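Local coordinates for protein ASCH domain (Vibrio cholerae TMA 21, PDB 3S9X) that is of unknown function but carries an ASCH domain of the PUA clan, a family thought to bind RNA or other nucleic acids, at residues Phe13-Gln16 / Tyr17-Ser20; Asp49-Arg53 / Gly54-Ala58. All blocks are in the same frame, centred on the assembly; numbering follows the deposited sequence.

Contact 1. Residues Phe13-Gln16 / Tyr17-Ser20; sequences FLEQ and YLSS
L14 and L18 meet one turn apart near the C-terminal end of helix 8-19, a local i to i+4 contact on the helix that lies against strands 79-83 and 89-102. Three successive backbone bonds carry the turn: Y17 N to F13 O, L18 N to L14 O and S19 N to E15 O. The middle one is the straightest, at 174° and 2.9 Å from L18 N to L14 O. CD1 of L14 comes within 4.2 Å of L18 CG, the two side chains crossing at a slant. The same CD1 lies at the edge of the Y17 ring, near its plane, 4.5 Å from Y17 CD2. F3, probably a remnant of the expression tag, touches both leucines, and L14 and Y17 both pack on L79. Y17 swings CG away from its backbone N (chi1 169°), sending the phenol inward to bond its hydroxyl to that of Y29. On the solvent side E15 folds at chi2, which leaves OE2 4.0 Å from L18 CD1, a loose touch of a carboxylate on a methyl group. Towards the C-terminal end, a water donates to Q16 O at 2.7 Å, and in one of its two conformers S19 OG meets the same water. S20 turns back on the chain: its OG gives a 2.7 Å bond to Y17 O, which takes S20 N as well. The arrangement is that of an amphipathic helix packed on a sheet, with F13, L14 and Y17 facing the strands and E15 on the exposed side.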
loop_
_atom_site.group_PDB
_atom_site.type_symbol
_atom_site.label_atom_id
_atom_site.label_comp_id
_atom_site.label_asym_id
_atom_site.label_seq_id
_atom_site.Cartn_x
_atom_site.Cartn_y
_atom_site.Cartn_z
ATOM N N PHE A 13 5.588 -6.646 -16.275
ATOM C CA PHE A 13 4.221 -6.130 -16.163
ATOM C C PHE A 13 4.244 -4.623 -16.162
ATOM O O PHE A 13 3.422 -3.959 -16.825
ATOM C CB PHE A 13 3.577 -6.686 -14.890
ATOM C CG PHE A 13 2.068 -6.591 -14.788
ATOM C CD1 PHE A 13 1.280 -7.398 -15.595
ATOM C CD2 PHE A 13 1.484 -5.832 -13.833
ATOM C CE1 PHE A 13 -0.088 -7.427 -15.398
ATOM C CE2 PHE A 13 0.116 -5.892 -13.627
ATOM C CZ PHE A 13 -0.671 -6.661 -14.420
ATOM N N LEU A 14 5.151 -4.045 -15.367
ATOM C CA LEU A 14 5.306 -2.599 -15.312
ATOM C C LEU A 14 5.686 -2.016 -16.680
ATOM O O LEU A 14 5.143 -0.997 -17.082
ATOM C CB LEU A 14 6.368 -2.255 -14.310
ATOM C CG LEU A 14 6.702 -0.769 -14.044
ATOM C CD1 LEU A 14 5.474 0.150 -13.782
ATOM C CD2 LEU A 14 7.750 -0.637 -12.905
ATOM N N GLU A 15 6.572 -2.727 -17.393
ATOM C CA GLU A 15 6.937 -2.264 -18.744
ATOM C C GLU A 15 5.750 -2.301 -19.665
ATOM O O GLU A 15 5.619 -1.440 -20.545
ATOM C CB GLU A 15 8.116 -3.017 -19.325
ATOM C CG GLU A 15 9.384 -2.743 -18.655
ATOM C CD GLU A 15 10.067 -1.363 -19.010
ATOM O OE1 GLU A 15 11.336 -1.310 -18.808
ATOM O OE2 GLU A 15 9.368 -0.338 -19.429
ATOM N N GLN A 16 4.825 -3.276 -19.489
ATOM C CA GLN A 16 3.613 -3.285 -20.289
ATOM C C GLN A 16 2.804 -2.041 -20.029
ATOM O O GLN A 16 2.279 -1.415 -20.979
ATOM C CB GLN A 16 2.782 -4.557 -20.070
ATOM C CG GLN A 16 3.402 -5.799 -20.610
ATOM C CD GLN A 16 2.614 -7.022 -20.479
ATOM O OE1 GLN A 16 2.363 -7.783 -21.479
ATOM N NE2 GLN A 16 2.249 -7.298 -19.289
ATOM N N TYR A 17 2.622 -1.672 -18.768
ATOM C CA TYR A 17 1.868 -0.455 -18.478
ATOM C C TYR A 17 2.563 0.763 -19.141
ATOM O O TYR A 17 1.915 1.571 -19.731
ATOM C CB TYR A 17 1.744 -0.244 -16.976
ATOM C CG TYR A 17 1.209 1.124 -16.625
ATOM C CD1 TYR A 17 0.008 1.580 -17.141
ATOM C CD2 TYR A 17 1.980 2.025 -15.862
ATOM C CE1 TYR A 17 -0.461 2.856 -16.876
ATOM C CE2 TYR A 17 1.478 3.307 -15.594
ATOM C CZ TYR A 17 0.246 3.726 -16.088
ATOM O OH TYR A 17 -0.247 4.987 -15.884
ATOM N N LEU A 18 3.848 0.922 -18.874
ATOM C CA LEU A 18 4.541 2.104 -19.428
ATOM C C LEU A 18 4.468 2.203 -20.916
ATOM O O LEU A 18 4.311 3.294 -21.448
ATOM C CB LEU A 18 5.925 2.151 -18.889
ATOM C CG LEU A 18 6.093 2.252 -17.354
ATOM C CD1 LEU A 18 7.628 2.167 -16.918
ATOM C CD2 LEU A 18 5.495 3.600 -16.825
ATOM N N SER A 19 4.464 1.064 -21.596
ATOM C CA SER A 19 4.362 1.081 -23.029
ATOM C C SER A 19 2.909 1.316 -23.501
ATOM O O SER A 19 2.697 1.650 -24.682
ATOM C CB SER A 19 5.023 -0.133 -23.700
ATOM O OG SER A 19 4.358 -1.324 -23.357
ATOM N N SER A 20 1.916 1.216 -22.620
ATOM C CA SER A 20 0.523 1.341 -23.024
ATOM C C SER A 20 0.067 2.802 -22.866
ATOM O O SER A 20 -1.049 3.178 -23.227
ATOM C CB SER A 20 -0.319 0.431 -22.028
ATOM O OG SER A 20 -0.532 1.163 -20.755
HETATM O O HOH W 1 1.792 -2.532 -23.422
#

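Contact 2. Residues Asp49-Arg53 / Gly54-Ala58; sequences DLILR and GEKRA
L50 O takes two backbone bonds where the chain leaves helix 41-52, from E55 N at 2.8 Å and from K56 N at 3.1 Å. G54 N turns back to I51 O, and G54 itself has a positive phi of 80°. Beside these bonds L50 packs on both residues after the glycine, with CD2 3.7 Å from E55 CB and its own CB equally near K56 CB. I51 crosses the lysine at a slant, its CG1 3.7 Å from K56 CG. The lysine chain stays extended (chi1 171°) until chi4 bends its amine toward E114 and E116, which take it in salt bridges. Together the positive phi and the bonds back into the last turn make a Schellman motif, which ends the helix and leads the chain into strand 58-62. A water donates to I51 O and K56 O, bridging the helix end and the outgoing chain, while I51 CA-H points at K56 O. On the outer side R53 NE meets D49 OD2 at 2.9 Å in a salt bridge; the oxygen lies in the guanidinium plane, but the nitrogen sits above the carboxylate plane. NH2 of the same arginine passes E55 CG, whose carboxylate goes on to K119. R57 folds back to give NH2 to G54 O, the bond lying in both the guanidinium and the carbonyl plane.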
loop_
_atom_site.group_PDB
_atom_site.type_symbol
_atom_site.label_atom_id
_atom_site.label_comp_id
_atom_site.label_asym_id
_atom_site.label_seq_id
_atom_site.Cartn_x
_atom_site.Cartn_y
_atom_site.Cartn_z
ATOM N N ASP A 49 -6.917 -8.628 -4.845
ATOM C CA ASP A 49 -8.146 -8.668 -5.589
ATOM C C ASP A 49 -9.079 -7.505 -5.260
ATOM O O ASP A 49 -9.731 -6.978 -6.157
ATOM C CB ASP A 49 -8.888 -10.013 -5.329
ATOM C CG ASP A 49 -9.924 -10.270 -6.344
ATOM O OD1 ASP A 49 -9.587 -10.416 -7.519
ATOM O OD2 ASP A 49 -11.089 -10.314 -5.943
ATOM N N LEU A 50 -9.156 -7.098 -4.007
ATOM C CA LEU A 50 -9.922 -5.914 -3.639
ATOM C C LEU A 50 -9.374 -4.714 -4.338
ATOM O O LEU A 50 -10.127 -3.822 -4.784
ATOM C CB LEU A 50 -9.872 -5.690 -2.116
ATOM C CG LEU A 50 -10.680 -6.606 -1.241
ATOM C CD1 LEU A 50 -10.277 -6.367 0.203
ATOM C CD2 LEU A 50 -12.217 -6.455 -1.446
ATOM N N ILE A 51 -8.029 -4.603 -4.408
ATOM C CA ILE A 51 -7.438 -3.430 -5.076
ATOM C C ILE A 51 -7.777 -3.465 -6.574
ATOM O O ILE A 51 -8.237 -2.493 -7.155
ATOM C CB ILE A 51 -5.919 -3.347 -4.894
ATOM C CG1 ILE A 51 -5.594 -3.125 -3.395
ATOM C CG2 ILE A 51 -5.257 -2.310 -5.768
ATOM C CD1 ILE A 51 -4.159 -3.294 -2.967
ATOM N N LEU A 52 -7.575 -4.623 -7.193
ATOM C CA LEU A 52 -7.900 -4.868 -8.604
ATOM C C LEU A 52 -9.273 -4.319 -8.943
ATOM O O LEU A 52 -9.496 -3.671 -9.967
ATOM C CB LEU A 52 -7.742 -6.350 -8.971
ATOM C CG LEU A 52 -8.188 -6.806 -10.366
ATOM C CD1 LEU A 52 -7.239 -6.205 -11.438
ATOM C CD2 LEU A 52 -8.196 -8.331 -10.423
ATOM N N ARG A 53 -10.241 -4.709 -8.106
ATOM C CA ARG A 53 -11.673 -4.443 -8.317
ATOM C C ARG A 53 -12.118 -3.042 -7.874
ATOM O O ARG A 53 -13.339 -2.735 -7.965
ATOM C CB ARG A 53 -12.530 -5.521 -7.744
ATOM C CG ARG A 53 -12.275 -6.883 -8.405
ATOM C CD ARG A 53 -13.220 -7.934 -8.035
ATOM N NE ARG A 53 -13.060 -8.262 -6.655
ATOM C CZ ARG A 53 -13.814 -7.892 -5.648
ATOM N NH1 ARG A 53 -13.485 -8.267 -4.397
ATOM N NH2 ARG A 53 -14.840 -7.110 -5.860
ATOM N N GLY A 54 -11.199 -2.222 -7.347
ATOM C CA GLY A 54 -11.564 -0.896 -6.905
ATOM C C GLY A 54 -12.219 -0.804 -5.549
ATOM O O GLY A 54 -12.732 0.253 -5.181
ATOM N N GLU A 55 -12.224 -1.908 -4.806
ATOM C CA GLU A 55 -12.775 -1.912 -3.470
ATOM C C GLU A 55 -11.817 -1.432 -2.362
ATOM O O GLU A 55 -12.247 -0.873 -1.368
ATOM C CB GLU A 55 -13.248 -3.317 -3.147
ATOM C CG GLU A 55 -14.429 -3.828 -3.884
ATOM C CD GLU A 55 -15.642 -3.197 -3.243
ATOM O OE1 GLU A 55 -16.063 -3.612 -2.097
ATOM O OE2 GLU A 55 -16.102 -2.231 -3.879
ATOM N N LYS A 56 -10.522 -1.625 -2.570
ATOM C CA LYS A 56 -9.486 -1.174 -1.649
ATOM C C LYS A 56 -8.729 -0.102 -2.401
ATOM O O LYS A 56 -8.139 -0.361 -3.440
ATOM C CB LYS A 56 -8.573 -2.303 -1.187
ATOM C CG LYS A 56 -7.351 -1.802 -0.387
ATOM C CD LYS A 56 -6.623 -2.880 0.350
ATOM C CE LYS A 56 -5.694 -2.331 1.411
ATOM N NZ LYS A 56 -6.544 -1.925 2.583
ATOM N N ARG A 57 -8.802 1.123 -1.845
ATOM C CA ARG A 57 -8.261 2.323 -2.513
ATOM C C ARG A 57 -7.357 3.114 -1.578
ATOM O O ARG A 57 -6.984 4.259 -1.875
ATOM C CB ARG A 57 -9.444 3.196 -3.000
ATOM C CG ARG A 57 -10.393 2.489 -3.951
ATOM C CD ARG A 57 -11.503 3.438 -4.387
ATOM N NE ARG A 57 -12.322 3.896 -3.242
ATOM C CZ ARG A 57 -13.257 3.193 -2.602
ATOM N NH1 ARG A 57 -13.862 3.755 -1.544
ATOM N NH2 ARG A 57 -13.614 1.959 -3.024
ATOM N N ALA A 58 -6.967 2.509 -0.444
ATOM C CA ALA A 58 -6.152 3.211 0.562
ATOM C C ALA A 58 -5.485 2.148 1.404
ATOM O O ALA A 58 -5.893 0.971 1.459
ATOM C CB ALA A 58 -7.004 4.136 1.411
HETATM O O HOH W 2 -8.310 0.078 -6.139
#

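How the contacts relate
Contact 1 and contact 2 are met in series along the chain: the first lies near the C-terminal end of helix 8-19, the second where the chain has just left helix 41-52. Their centres lie 20 Å apart and their nearest atoms about 7 Å, so they do not touch. What joins them is the sheet, since both pack side chains on strands 89-102 and 148-158. Contact 1 sits at the periphery, its centre 20 Å from that of the chain, whereas contact 2 is nearer the middle, at 11 Å, and leads into edge strand 58-62. No ligand or active site is established here, so neither can be tied to one.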